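Long-range contacts in delta toxin (Clostridium perfringens, PDB 2YGT), which acts as a haemolytic beta-pore-forming toxin and, like its leukocidin/haemolysin relatives, probably assembles from soluble monomers into a membrane-spanning pore: residues Y159-T164 with A171-E176; K92-L97 with S247-I252; L233-G238 with L281-H286. One frame throughout, in Å; residues are numbered along the deposited sequence.

Interaction 1 of 3, residues Y159-T164 with A171-E176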
loop_
_atom_site.group_PDB
_atom_site.type_symbol
_atom_site.label_atom_id
_atom_site.label_comp_id
_atom_site.label_asym_id
_atom_site.label_seq_id
_atom_site.Cartn_x
_atom_site.Cartn_y
_atom_site.Cartn_z
ATOM N N TYR A 159 -0.468 11.037 6.412
ATOM C CA TYR A 159 0.623 10.086 6.225
ATOM C C TYR A 159 1.372 10.357 4.925
ATOM O O TYR A 159 0.845 10.993 4.012
ATOM C CB TYR A 159 0.090 8.649 6.196
ATOM C CG TYR A 159 -0.330 8.101 7.541
ATOM C CD1 TYR A 159 -1.442 8.611 8.208
ATOM C CD2 TYR A 159 0.373 7.056 8.138
ATOM C CE1 TYR A 159 -1.830 8.103 9.437
ATOM C CE2 TYR A 159 -0.011 6.543 9.364
ATOM C CZ TYR A 159 -1.112 7.069 10.008
ATOM O OH TYR A 159 -1.492 6.553 11.229
ATOM N N ASN A 160 2.604 9.867 4.851
ATOM C CA ASN A 160 3.370 9.887 3.612
ATOM C C ASN A 160 3.767 8.474 3.204
ATOM O O ASN A 160 3.908 7.590 4.050
ATOM C CB ASN A 160 4.624 10.752 3.756
ATOM C CG ASN A 160 4.309 12.237 3.824
ATOM O OD1 ASN A 160 5.212 13.072 3.815
ATOM N ND2 ASN A 160 3.026 12.571 3.890
ATOM N N THR A 161 3.946 8.265 1.905
ATOM C CA THR A 161 4.391 6.972 1.400
ATOM C C THR A 161 5.762 7.097 0.747
ATOM O O THR A 161 5.989 7.963 -0.098
ATOM C CB THR A 161 3.392 6.372 0.381
ATOM O OG1 THR A 161 2.134 6.135 1.026
ATOM C CG2 THR A 161 3.921 5.059 -0.176
ATOM N N ILE A 162 6.681 6.232 1.154
ATOM C CA ILE A 162 7.993 6.185 0.533
ATOM C C ILE A 162 8.307 4.769 0.066
ATOM O O ILE A 162 8.063 3.800 0.786
ATOM C CB ILE A 162 9.092 6.653 1.503
ATOM C CG1 ILE A 162 10.474 6.421 0.892
ATOM C CG2 ILE A 162 8.975 5.921 2.824
ATOM C CD1 ILE A 162 11.593 7.093 1.647
ATOM N N GLN A 163 8.832 4.646 -1.147
ATOM C CA GLN A 163 9.290 3.351 -1.627
ATOM C C GLN A 163 10.687 3.081 -1.089
ATOM O O GLN A 163 11.653 3.737 -1.479
ATOM C CB GLN A 163 9.273 3.271 -3.155
ATOM C CG GLN A 163 9.661 1.892 -3.675
ATOM C CD GLN A 163 9.251 1.663 -5.114
ATOM O OE1 GLN A 163 9.686 2.374 -6.018
ATOM N NE2 GLN A 163 8.420 0.652 -5.336
ATOM N N THR A 164 10.786 2.117 -0.184
ATOM C CA THR A 164 12.040 1.842 0.500
ATOM C C THR A 164 12.876 0.809 -0.251
ATOM O O THR A 164 14.091 0.743 -0.086
ATOM C CB THR A 164 11.782 1.366 1.939
ATOM O OG1 THR A 164 10.910 0.228 1.916
ATOM C CG2 THR A 164 11.122 2.481 2.744
ATOM N N ALA A 171 9.718 -4.859 -4.207
ATOM C CA ALA A 171 9.218 -3.494 -4.127
ATOM C C ALA A 171 8.598 -3.302 -2.751
ATOM O O ALA A 171 7.741 -4.083 -2.343
ATOM C CB ALA A 171 8.194 -3.241 -5.218
ATOM N N SER A 172 9.038 -2.267 -2.039
ATOM C CA SER A 172 8.609 -2.034 -0.665
ATOM C C SER A 172 8.134 -0.602 -0.441
ATOM O O SER A 172 8.733 0.344 -0.954
ATOM C CB SER A 172 9.757 -2.332 0.293
ATOM O OG SER A 172 10.345 -3.575 -0.010
ATOM N N TRP A 173 7.071 -0.446 0.344
ATOM C CA TRP A 173 6.543 0.877 0.649
ATOM C C TRP A 173 6.331 1.072 2.145
ATOM O O TRP A 173 5.824 0.189 2.837
ATOM C CB TRP A 173 5.224 1.121 -0.086
ATOM C CG TRP A 173 5.335 1.086 -1.576
ATOM C CD1 TRP A 173 5.601 2.137 -2.404
ATOM C CD2 TRP A 173 5.174 -0.060 -2.418
ATOM N NE1 TRP A 173 5.618 1.714 -3.715
ATOM C CE2 TRP A 173 5.360 0.369 -3.748
ATOM C CE3 TRP A 173 4.892 -1.409 -2.175
ATOM C CZ2 TRP A 173 5.275 -0.502 -4.831
ATOM C CZ3 TRP A 173 4.808 -2.272 -3.254
ATOM C CH2 TRP A 173 4.999 -1.815 -4.564
ATOM N N ASN A 174 6.735 2.237 2.634
ATOM C CA ASN A 174 6.441 2.652 3.997
ATOM C C ASN A 174 5.433 3.787 3.978
ATOM O O ASN A 174 5.677 4.842 3.387
ATOM C CB ASN A 174 7.709 3.111 4.719
ATOM C CG ASN A 174 8.492 1.957 5.316
ATOM O OD1 ASN A 174 7.995 0.834 5.405
ATOM N ND2 ASN A 174 9.721 2.233 5.740
ATOM N N THR A 175 4.291 3.561 4.613
ATOM C CA THR A 175 3.317 4.620 4.823
ATOM C C THR A 175 3.322 5.002 6.300
ATOM O O THR A 175 2.747 4.307 7.141
ATOM C CB THR A 175 1.917 4.198 4.365
ATOM O OG1 THR A 175 1.970 3.846 2.978
ATOM C CG2 THR A 175 0.932 5.334 4.555
ATOM N N GLU A 176 3.987 6.113 6.601
ATOM C CA GLU A 176 4.234 6.525 7.976
ATOM C C GLU A 176 3.595 7.873 8.288
ATOM O O GLU A 176 3.526 8.753 7.430
ATOM C CB GLU A 176 5.741 6.596 8.223
ATOM C CG GLU A 176 6.133 6.855 9.668
ATOM C CD GLU A 176 7.637 6.826 9.868
ATOM O OE1 GLU A 176 8.340 6.227 9.024
ATOM O OE2 GLU A 176 8.117 7.401 10.867
HETATM O O HOH W 1 9.420 -0.725 3.870
#
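Gln163 and Trp173 lie side by side on one face of a beta hairpin formed by strands 159-166 and 170-177. In its antiparallel register Asn160-Glu176 and Ile162-Asn174 are hydrogen-bonded pairs, while Thr161-Thr175 and Gln163-Trp173 are non-hydrogen-bonded ones. Gln163 carries CG anti to its backbone N (chi1 -176°) and stays extended beyond it, running in the same direction as the indole, and its amide plane is turned 30° from the ring. NE2 of Gln163 approaches obliquely, 3.4 Å from CZ2 of Trp173. NE2 of Gln163 and NE1 of Trp173 are both donors and do not bond each other; each has its own acceptor, Ser111 OG and Pro113 O. Glutamine suits the place because its methylenes can lie against the indole, CB of Gln163 being 3.9 Å from CD1 of Trp173, while its amide still borders the ring and bonds outward. Phe229 of strand 224-235 stacks with the same indole.

Farther along this face Thr161 and Thr175 cross obliquely, their OG1 atoms 3.0 Å apart and close enough for a hydrogen bond, though Thr175 OG1 has another acceptor within reach; Thr161 OG1 is also bonded to Gln156 OE1 and Tyr154 OH. The beta-branched threonines put a methyl next to each hydroxyl, and CG2 of Thr175 packs 3.8 Å from CB of Tyr159. The carbonyl oxygen of Thr175 lies at the edge of the tyrosine ring, whose OH is held by Pro90 O.

On the other face, Ile162 and Asn174 point the same way, with CG2 of Ile162 3.6 Å from CB of Asn174. Thr164 crosses Asn174 at about a right angle, its CG2 3.3 Å from ND2 of Asn174. One water joins this pair, 2.6 Å from Thr164 OG1 and donating to Asn174 OD1, also at 2.6 Å.

Interaction 2 of 3, residues K92-L97 with S247-I252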
loop_
_atom_site.group_PDB
_atom_site.type_symbol
_atom_site.label_atom_id
_atom_site.label_comp_id
_atom_site.label_asym_id
_atom_site.label_seq_id
_atom_site.Cartn_x
_atom_site.Cartn_y
_atom_site.Cartn_z
ATOM N N LYS A 92 3.200 3.461 11.684
ATOM C CA LYS A 92 3.724 3.016 10.394
ATOM C C LYS A 92 3.070 1.749 9.837
ATOM O O LYS A 92 2.847 0.774 10.556
ATOM C CB LYS A 92 5.240 2.814 10.475
ATOM C CG LYS A 92 5.917 2.789 9.116
ATOM C CD LYS A 92 7.234 2.038 9.148
ATOM C CE LYS A 92 8.250 2.723 10.037
ATOM N NZ LYS A 92 9.625 2.227 9.753
ATOM N N TYR A 93 2.767 1.788 8.543
ATOM C CA TYR A 93 2.320 0.620 7.797
ATOM C C TYR A 93 3.387 0.274 6.767
ATOM O O TYR A 93 3.937 1.164 6.119
ATOM C CB TYR A 93 1.019 0.913 7.051
ATOM C CG TYR A 93 -0.199 1.171 7.908
ATOM C CD1 TYR A 93 -0.961 0.119 8.403
ATOM C CD2 TYR A 93 -0.612 2.468 8.188
ATOM C CE1 TYR A 93 -2.085 0.357 9.167
ATOM C CE2 TYR A 93 -1.733 2.710 8.949
ATOM C CZ TYR A 93 -2.466 1.653 9.434
ATOM O OH TYR A 93 -3.585 1.895 10.194
ATOM N N MET A 94 3.677 -1.011 6.599
ATOM C CA MET A 94 4.672 -1.427 5.615
ATOM C C MET A 94 4.134 -2.525 4.707
ATOM O O MET A 94 3.492 -3.467 5.172
ATOM C CB MET A 94 5.952 -1.898 6.309
ATOM C CG MET A 94 6.512 -0.899 7.312
ATOM S SD MET A 94 7.953 -1.519 8.201
ATOM C CE MET A 94 9.142 -1.684 6.871
ATOM N N VAL A 95 4.400 -2.396 3.409
ATOM C CA VAL A 95 3.980 -3.398 2.434
ATOM C C VAL A 95 5.130 -3.825 1.522
ATOM O O VAL A 95 5.783 -2.993 0.889
ATOM C CB VAL A 95 2.813 -2.898 1.565
ATOM C CG1 VAL A 95 2.386 -3.977 0.575
ATOM C CG2 VAL A 95 1.643 -2.459 2.438
ATOM N N ASP A 96 5.368 -5.130 1.458
ATOM C CA ASP A 96 6.396 -5.681 0.586
ATOM C C ASP A 96 5.773 -6.590 -0.461
ATOM O O ASP A 96 4.889 -7.387 -0.155
ATOM C CB ASP A 96 7.416 -6.488 1.395
ATOM C CG ASP A 96 8.280 -5.620 2.283
ATOM O OD1 ASP A 96 8.450 -4.424 1.970
ATOM O OD2 ASP A 96 8.798 -6.135 3.293
ATOM N N LEU A 97 6.228 -6.457 -1.700
ATOM C CA LEU A 97 5.957 -7.463 -2.716
ATOM C C LEU A 97 7.290 -8.045 -3.154
ATOM O O LEU A 97 8.096 -7.373 -3.800
ATOM C CB LEU A 97 5.190 -6.881 -3.909
ATOM C CG LEU A 97 4.725 -7.898 -4.958
ATOM C CD1 LEU A 97 3.598 -7.328 -5.812
ATOM C CD2 LEU A 97 5.885 -8.383 -5.832
ATOM N N SER A 247 4.014 -9.058 2.059
ATOM C CA SER A 247 4.074 -8.896 3.505
ATOM C C SER A 247 3.368 -7.616 3.937
ATOM O O SER A 247 3.601 -6.548 3.374
ATOM C CB SER A 247 5.526 -8.873 3.987
ATOM O OG SER A 247 6.214 -10.050 3.610
ATOM N N LEU A 248 2.499 -7.740 4.934
ATOM C CA LEU A 248 1.858 -6.586 5.541
ATOM C C LEU A 248 2.434 -6.413 6.936
ATOM O O LEU A 248 2.497 -7.368 7.708
ATOM C CB LEU A 248 0.347 -6.794 5.629
ATOM C CG LEU A 248 -0.350 -7.349 4.387
ATOM C CD1 LEU A 248 -1.825 -7.574 4.670
ATOM C CD2 LEU A 248 -0.166 -6.430 3.188
ATOM N N LYS A 249 2.866 -5.197 7.254
ATOM C CA LYS A 249 3.432 -4.918 8.568
ATOM C C LYS A 249 2.828 -3.649 9.145
ATOM O O LYS A 249 2.625 -2.667 8.432
ATOM C CB LYS A 249 4.951 -4.764 8.484
ATOM C CG LYS A 249 5.638 -5.789 7.604
ATOM C CD LYS A 249 7.099 -5.429 7.400
ATOM C CE LYS A 249 7.715 -6.239 6.274
ATOM N NZ LYS A 249 9.140 -5.875 6.061
ATOM N N ARG A 250 2.541 -3.679 10.440
ATOM C CA ARG A 250 2.014 -2.517 11.134
ATOM C C ARG A 250 2.803 -2.284 12.417
ATOM O O ARG A 250 2.995 -3.204 13.210
ATOM C CB ARG A 250 0.530 -2.716 11.455
ATOM C CG ARG A 250 -0.120 -1.544 12.175
ATOM C CD ARG A 250 -1.514 -1.907 12.656
ATOM N NE ARG A 250 -1.470 -2.943 13.682
ATOM C CZ ARG A 250 -2.462 -3.788 13.938
ATOM N NH1 ARG A 250 -3.584 -3.729 13.236
ATOM N NH2 ARG A 250 -2.327 -4.699 14.894
ATOM N N GLU A 251 3.282 -1.061 12.608
ATOM C CA GLU A 251 3.916 -0.701 13.867
ATOM C C GLU A 251 2.954 0.117 14.715
ATOM O O GLU A 251 2.385 1.101 14.244
ATOM C CB GLU A 251 5.214 0.076 13.644
ATOM C CG GLU A 251 5.922 0.421 14.951
ATOM C CD GLU A 251 7.193 1.218 14.747
ATOM O OE1 GLU A 251 7.694 1.264 13.603
ATOM O OE2 GLU A 251 7.692 1.795 15.736
ATOM N N ILE A 252 2.772 -0.302 15.961
ATOM C CA ILE A 252 1.907 0.408 16.890
ATOM C C ILE A 252 2.744 1.186 17.894
ATOM O O ILE A 252 3.733 0.674 18.415
ATOM C CB ILE A 252 1.004 -0.567 17.666
ATOM C CG1 ILE A 252 0.047 -1.287 16.717
ATOM C CG2 ILE A 252 0.223 0.169 18.751
ATOM C CD1 ILE A 252 -1.256 -0.557 16.507
#
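Asp96 and Lys249 form a salt bridge across strands 84-99 and 241-259, antiparallel neighbours in a curled sheet whose two segments are 150 residues apart in sequence; NZ of Lys249 is 2.8 Å from OD2 of Asp96. The ammonium meets the syn side of the carboxylate oxygen, 27° out of the carboxylate plane. Lysine is long enough for this diagonal reach: beyond CG its chain is extended, and it crosses Met94 on the way, CB to CB of Met94 and Lys249 being 3.7 Å. The methionine thus covers the aliphatic part of the lysine, its SD 4.1 Å from CD of Lys249. The other carboxylate oxygen, Asp96 OD1, has a weak bond to Ser172 OG. On the same face Ser247 OG is satisfied by Thr276 OG1.

Main-chain polar groups are paired in the regular antiparallel pattern. Met94 and Lys249 exchange two N-H...O bonds, Asp96 and Ser247 another two, and Glu251 N gives to Lys92 O at 2.8 Å in a nearly straight bond (173°). Lys92 and Glu251 also oppose each other as charges, yet NZ of Lys92 remains 4.4 Å from OE1 of Glu251, too far for a salt bridge, and Glu251 OE2 takes a weak bond from Asn253.

The opposite face carries Tyr93, Val95, Leu248 and Arg250. The Tyr93 ring and the Arg250 side chain run the same way, CE1 of Tyr93 4.1 Å from CG of Arg250, and end on different carbonyls: Tyr93 OH on Leu220 O, Arg250 NH1 on Pro72 O.

The outward-turned main-chain groups serve the next strands of the sheet. Tyr93, Val95 and Leu97 bond to strand 170-177, Leu248 and Arg250 to strand 263-282, while strand 61-72 of another sheet touches Tyr93, Val95 and Leu248 through Leu67 and Ile71, near helix 219-222.

Interaction 3 of 3, residues L233-G238 with L281-H286. With ZN (zinc ion), chain B.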
loop_
_atom_site.group_PDB
_atom_site.type_symbol
_atom_site.label_atom_id
_atom_site.label_comp_id
_atom_site.label_asym_id
_atom_site.label_seq_id
_atom_site.Cartn_x
_atom_site.Cartn_y
_atom_site.Cartn_z
ATOM N N LEU A 233 5.852 -7.366 -13.703
ATOM C CA LEU A 233 6.792 -8.474 -13.819
ATOM C C LEU A 233 7.003 -8.884 -15.271
ATOM O O LEU A 233 6.071 -8.861 -16.077
ATOM C CB LEU A 233 6.314 -9.689 -13.017
ATOM C CG LEU A 233 6.509 -9.697 -11.498
ATOM C CD1 LEU A 233 5.585 -8.701 -10.836
ATOM C CD2 LEU A 233 6.253 -11.091 -10.956
ATOM N N THR A 234 8.235 -9.251 -15.599
ATOM C CA THR A 234 8.525 -9.856 -16.891
ATOM C C THR A 234 9.033 -11.277 -16.692
ATOM O O THR A 234 9.505 -11.638 -15.612
ATOM C CB THR A 234 9.570 -9.054 -17.695
ATOM O OG1 THR A 234 10.796 -8.978 -16.956
ATOM C CG2 THR A 234 9.058 -7.647 -17.995
ATOM N N ALA A 235 8.932 -12.083 -17.740
ATOM C CA ALA A 235 9.395 -13.459 -17.681
ATOM C C ALA A 235 9.722 -13.951 -19.085
ATOM O O ALA A 235 9.035 -13.591 -20.043
ATOM C CB ALA A 235 8.336 -14.345 -17.032
ATOM N N PRO A 236 10.786 -14.759 -19.216
ATOM C CA PRO A 236 11.153 -15.356 -20.505
ATOM C C PRO A 236 9.947 -16.039 -21.137
ATOM O O PRO A 236 9.109 -16.583 -20.419
ATOM C CB PRO A 236 12.218 -16.385 -20.121
ATOM C CG PRO A 236 12.836 -15.827 -18.884
ATOM C CD PRO A 236 11.716 -15.147 -18.142
ATOM N N ASN A 237 9.867 -16.004 -22.463
ATOM C CA ASN A 237 8.682 -16.463 -23.188
ATOM C C ASN A 237 8.086 -17.798 -22.740
ATOM O O ASN A 237 6.867 -17.965 -22.732
ATOM C CB ASN A 237 8.947 -16.485 -24.697
ATOM C CG ASN A 237 8.708 -15.138 -25.348
ATOM O OD1 ASN A 237 8.002 -14.290 -24.803
ATOM N ND2 ASN A 237 9.293 -14.935 -26.522
ATOM N N GLY A 238 8.938 -18.745 -22.366
ATOM C CA GLY A 238 8.465 -20.079 -22.037
ATOM C C GLY A 238 8.023 -20.315 -20.601
ATOM O O GLY A 238 7.512 -21.389 -20.280
ATOM N N LEU A 281 2.036 -17.474 -9.635
ATOM C CA LEU A 281 1.585 -17.033 -10.946
ATOM C C LEU A 281 1.732 -18.154 -11.967
ATOM O O LEU A 281 2.824 -18.687 -12.172
ATOM C CB LEU A 281 2.369 -15.804 -11.412
ATOM C CG LEU A 281 1.949 -14.432 -10.881
ATOM C CD1 LEU A 281 2.304 -14.284 -9.412
ATOM C CD2 LEU A 281 2.609 -13.336 -11.697
ATOM N N ASP A 282 0.623 -18.516 -12.596
ATOM C CA ASP A 282 0.665 -19.443 -13.712
ATOM C C ASP A 282 0.566 -18.630 -15.000
ATOM O O ASP A 282 -0.505 -18.143 -15.359
ATOM C CB ASP A 282 -0.470 -20.465 -13.608
ATOM C CG ASP A 282 -0.276 -21.646 -14.538
ATOM O OD1 ASP A 282 0.146 -21.431 -15.694
ATOM O OD2 ASP A 282 -0.546 -22.789 -14.113
ATOM N N TRP A 283 1.697 -18.471 -15.678
ATOM C CA TRP A 283 1.766 -17.632 -16.870
ATOM C C TRP A 283 1.128 -18.291 -18.091
ATOM O O TRP A 283 0.882 -17.631 -19.099
ATOM C CB TRP A 283 3.216 -17.258 -17.180
ATOM C CG TRP A 283 3.882 -16.456 -16.101
ATOM C CD1 TRP A 283 4.226 -16.886 -14.852
ATOM C CD2 TRP A 283 4.303 -15.090 -16.181
ATOM N NE1 TRP A 283 4.830 -15.871 -14.147
ATOM C CE2 TRP A 283 4.888 -14.755 -14.944
ATOM C CE3 TRP A 283 4.238 -14.113 -17.182
ATOM C CZ2 TRP A 283 5.403 -13.490 -14.678
ATOM C CZ3 TRP A 283 4.752 -12.854 -16.916
ATOM C CH2 TRP A 283 5.326 -12.555 -15.677
ATOM N N GLU A 284 0.867 -19.592 -18.006
ATOM C CA GLU A 284 0.212 -20.296 -19.104
ATOM C C GLU A 284 -1.299 -20.191 -18.974
ATOM O O GLU A 284 -1.995 -19.872 -19.937
ATOM C CB GLU A 284 0.630 -21.767 -19.152
ATOM C CG GLU A 284 1.928 -22.035 -19.902
ATOM C CD GLU A 284 2.242 -23.522 -20.014
ATOM O OE1 GLU A 284 1.569 -24.330 -19.336
ATOM O OE2 GLU A 284 3.161 -23.883 -20.780
ATOM N N LYS A 285 -1.800 -20.455 -17.772
ATOM C CA LYS A 285 -3.234 -20.422 -17.520
ATOM C C LYS A 285 -3.723 -19.021 -17.165
ATOM O O LYS A 285 -4.923 -18.803 -17.005
ATOM C CB LYS A 285 -3.602 -21.397 -16.399
ATOM C CG LYS A 285 -3.215 -22.842 -16.669
ATOM C CD LYS A 285 -3.566 -23.731 -15.483
ATOM C CE LYS A 285 -3.036 -25.146 -15.672
ATOM N NZ LYS A 285 -1.548 -25.176 -15.734
ATOM N N HIS A 286 -2.793 -18.077 -17.047
ATOM C CA HIS A 286 -3.124 -16.706 -16.657
ATOM C C HIS A 286 -3.865 -16.647 -15.323
ATOM O O HIS A 286 -4.933 -16.043 -15.225
ATOM C CB HIS A 286 -3.971 -16.018 -17.733
ATOM C CG HIS A 286 -3.411 -16.136 -19.115
ATOM N ND1 HIS A 286 -4.105 -16.729 -20.148
ATOM C CD2 HIS A 286 -2.227 -15.738 -19.636
ATOM C CE1 HIS A 286 -3.374 -16.689 -21.247
ATOM N NE2 HIS A 286 -2.229 -16.093 -20.963
HETATM ZN ZN ZN B . -0.078 -15.765 -21.671
#
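Trp283 holds its indole flat against the methyl of Ala235, a CH-pi contact with CB of Ala235 3.7 Å from the centroid of the six-membered ring and 9° off the ring normal. From CB of Trp283, CG stands anti to the carbonyl carbon (chi1 -62°), which starts the indole toward residues 233-235. On the five-membered ring NE1 bonds Ser242 OG, so the one polar atom of the side chain is satisfied. At the ring fusion CD2 of Trp283 is 4.2 Å from CB of Ala235; farther out on the six-membered ring CZ3 is 3.9 Å from it. Here the end of strand 224-235 in the seven-stranded antiparallel sheet meets, through side chains, the end of strand 263-282 of a second sheet and the turn that follows it. A small alanine lets the broad ring come close. At the tip, CH2 meets three groups: CB of Ala235 over the face, the in-plane oxygen of Leu233 at the edge, and CB of Leu233 at 4.0 Å. Leu233 also touches Leu281, CD2 to CD2 4.3 Å. Just before the tryptophan, Asp282 OD1 accepts from Glu284 N, an Asx turn, and from Lys285 N, which completes an Asx motif; His286 NE2 binds zinc at 2.3 Å, with Asp54 as another ligand.

Overall arrangement
Interactions 1 and 2 are neighbours, their centres 9 Å apart, in one curled antiparallel sheet: strand 84-99 lies between strand 170-177 of interaction 1 and strand 241-259 of interaction 2, and Thr175 N probably bonds Tyr93 O. Interaction 3 lies about 28 Å from the centres of both, toward one end of the elongated molecule, where strand 263-282, next to 241-259, ends in the turn leading to the zinc ligand. Along the chain the local hairpin of interaction 1 falls between the segments of interaction 2, whereas interactions 2 and 3 alternate. Sequence-distant strands are thereby tied into one continuous beta framework, with interaction 3 joining it to the seven-stranded sheet.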